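Long-range contact in 9.5 kDa culture filtrate antigen cfp10A (Mycobacterium tuberculosis, PDB 3DWG), which probably serves, once thiocarboxylated at its C-terminus, as the sulfur donor for CysM-dependent cysteine biosynthesis: residues C[5-10]-C[84-89]. Sequence-based numbering, arbitrary orientation.
Sequences VSIPTI and VTILPA
Ser6 and Val84 carry on the parallel ladder between the first and last strands of this ubiquitin-like fold, one that Thr4 has already joined to Val84: Ser6 N reaches Val84 O at 2.8 Å, almost in line with the carbonyl. Ser6 then accepts through its own carbonyl, from Ile86 N at 3.2 Å and in the plane of that carbonyl. One residue thus bonds to two neighbours two positions apart, the signature of parallel pairing, and Val84 O also receives a CA-H...O contact from Val5.

Val5 and Val84 lie side by side and point the same way, each with CG1 anti to its backbone N. That rotation (chi1 -174° in Val5) carries Val5 CG1 forward, beside its own carbonyl, to meet the tip of Ile86, whose CD1 is 3.8 Å away. Ile86 reaches back because its CG1 stands beside the backbone N (chi1 -58°) and its chain is extended beyond. Its other branch, CG2, lies forward, against the CD-CG edge of the Pro8 ring. Leu11, Val59 and Leu46 of helix 42-46 also pack on Ile86, which ties the junction into the core.

At Pro8 the pairing changes character. Its ring nitrogen carries no hydrogen, and the CD edge faces the next carbonyl instead, with CD 3.2 Å from Ile86 O. The ring crosses the Ile86 side chain obliquely, CD 3.8 Å from Ile86 CB, while Pro8 CB touches CD of Pro88.

Ile86 O takes its hydrogen bond from a water, 2.7 Å away, which is also linked to Ser6 OG. Where proline ends the direct ladder, therefore, water satisfies the buried strand's carbonyl, and apolar contacts from the two prolines and Ile86 continue the association of the strands.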
loop_
_atom_site.group_PDB
_atom_site.type_symbol
_atom_site.label_atom_id
_atom_site.label_comp_id
_atom_site.label_asym_id
_atom_site.label_seq_id
_atom_site.Cartn_x
_atom_site.Cartn_y
_atom_site.Cartn_z
ATOM N N VAL C 5 34.947 -5.644 -0.012
ATOM C CA VAL C 5 34.370 -5.467 -1.349
ATOM C C VAL C 5 33.450 -6.636 -1.720
ATOM O O VAL C 5 33.894 -7.800 -1.720
ATOM C CB VAL C 5 35.448 -5.360 -2.489
ATOM C CG1 VAL C 5 34.748 -5.033 -3.847
ATOM C CG2 VAL C 5 36.515 -4.273 -2.151
ATOM N N SER C 6 32.189 -6.341 -2.039
ATOM C CA SER C 6 31.254 -7.394 -2.444
ATOM C C SER C 6 31.352 -7.555 -3.946
ATOM O O SER C 6 31.129 -6.585 -4.739
ATOM C CB SER C 6 29.823 -7.043 -1.999
ATOM O OG SER C 6 28.822 -7.737 -2.724
ATOM N N ILE C 7 31.605 -8.801 -4.362
ATOM C CA ILE C 7 31.821 -9.119 -5.727
ATOM C C ILE C 7 30.589 -9.852 -6.295
ATOM O O ILE C 7 30.223 -10.923 -5.792
ATOM C CB ILE C 7 33.087 -10.045 -5.879
ATOM C CG1 ILE C 7 34.304 -9.444 -5.136
ATOM C CG2 ILE C 7 33.278 -10.371 -7.316
ATOM C CD1 ILE C 7 34.876 -8.185 -5.799
ATOM N N PRO C 8 29.975 -9.291 -7.338
ATOM C CA PRO C 8 28.789 -9.926 -7.901
ATOM C C PRO C 8 29.175 -11.207 -8.608
ATOM O O PRO C 8 30.333 -11.429 -8.983
ATOM C CB PRO C 8 28.242 -8.878 -8.888
ATOM C CG PRO C 8 29.538 -8.144 -9.349
ATOM C CD PRO C 8 30.347 -8.055 -8.077
ATOM N N THR C 9 28.196 -12.078 -8.816
ATOM C CA THR C 9 28.483 -13.403 -9.391
ATOM C C THR C 9 29.243 -13.341 -10.706
ATOM O O THR C 9 30.167 -14.139 -10.937
ATOM C CB THR C 9 27.161 -14.200 -9.486
ATOM O OG1 THR C 9 26.708 -14.387 -8.152
ATOM C CG2 THR C 9 27.368 -15.582 -10.130
ATOM N N ILE C 10 28.879 -12.394 -11.571
ATOM C CA ILE C 10 29.491 -12.275 -12.885
ATOM C C ILE C 10 31.014 -11.995 -12.847
ATOM O O ILE C 10 31.722 -12.351 -13.782
ATOM C CB ILE C 10 28.735 -11.266 -13.727
ATOM C CG1 ILE C 10 29.170 -11.341 -15.172
ATOM C CG2 ILE C 10 28.841 -9.825 -13.127
ATOM C CD1 ILE C 10 28.482 -10.336 -16.064
ATOM N N VAL C 84 32.446 -1.638 0.152
ATOM C CA VAL C 84 32.301 -1.298 -1.246
ATOM C C VAL C 84 31.468 -2.387 -1.933
ATOM O O VAL C 84 31.760 -3.599 -1.778
ATOM C CB VAL C 84 33.701 -1.167 -1.983
ATOM C CG1 VAL C 84 33.485 -0.980 -3.452
ATOM C CG2 VAL C 84 34.482 0.007 -1.370
ATOM N N THR C 85 30.404 -1.976 -2.656
ATOM C CA THR C 85 29.490 -2.936 -3.300
ATOM C C THR C 85 29.514 -2.740 -4.814
ATOM O O THR C 85 29.296 -1.625 -5.281
ATOM C CB THR C 85 28.057 -2.671 -2.789
ATOM O OG1 THR C 85 28.052 -2.695 -1.352
ATOM C CG2 THR C 85 27.062 -3.715 -3.389
ATOM N N ILE C 86 29.761 -3.790 -5.571
ATOM C CA ILE C 86 29.775 -3.723 -7.012
ATOM C C ILE C 86 28.586 -4.525 -7.561
ATOM O O ILE C 86 28.436 -5.696 -7.201
ATOM C CB ILE C 86 31.131 -4.358 -7.562
ATOM C CG1 ILE C 86 32.298 -3.566 -6.943
ATOM C CG2 ILE C 86 31.160 -4.364 -9.050
ATOM C CD1 ILE C 86 33.635 -4.176 -7.352
ATOM N N LEU C 87 27.800 -3.908 -8.425
ATOM C CA LEU C 87 26.605 -4.634 -8.968
ATOM C C LEU C 87 26.438 -4.271 -10.450
ATOM O O LEU C 87 26.647 -3.104 -10.827
ATOM C CB LEU C 87 25.334 -4.155 -8.240
ATOM C CG LEU C 87 25.214 -4.540 -6.783
ATOM C CD1 LEU C 87 24.082 -3.824 -6.099
ATOM C CD2 LEU C 87 25.038 -6.090 -6.691
ATOM N N PRO C 88 26.057 -5.233 -11.289
ATOM C CA PRO C 88 25.669 -4.902 -12.662
ATOM C C PRO C 88 24.304 -4.200 -12.644
ATOM O O PRO C 88 23.537 -4.328 -11.673
ATOM C CB PRO C 88 25.454 -6.285 -13.350
ATOM C CG PRO C 88 25.176 -7.164 -12.278
ATOM C CD PRO C 88 25.785 -6.655 -10.962
ATOM N N ALA C 89 24.067 -3.443 -13.697
ATOM C CA ALA C 89 22.813 -2.661 -13.811
ATOM C C ALA C 89 21.602 -3.544 -14.097
ATOM O O ALA C 89 21.542 -4.118 -15.143
ATOM C CB ALA C 89 22.940 -1.670 -14.901
HETATM O O HOH W 1 27.808 -7.592 -5.319
#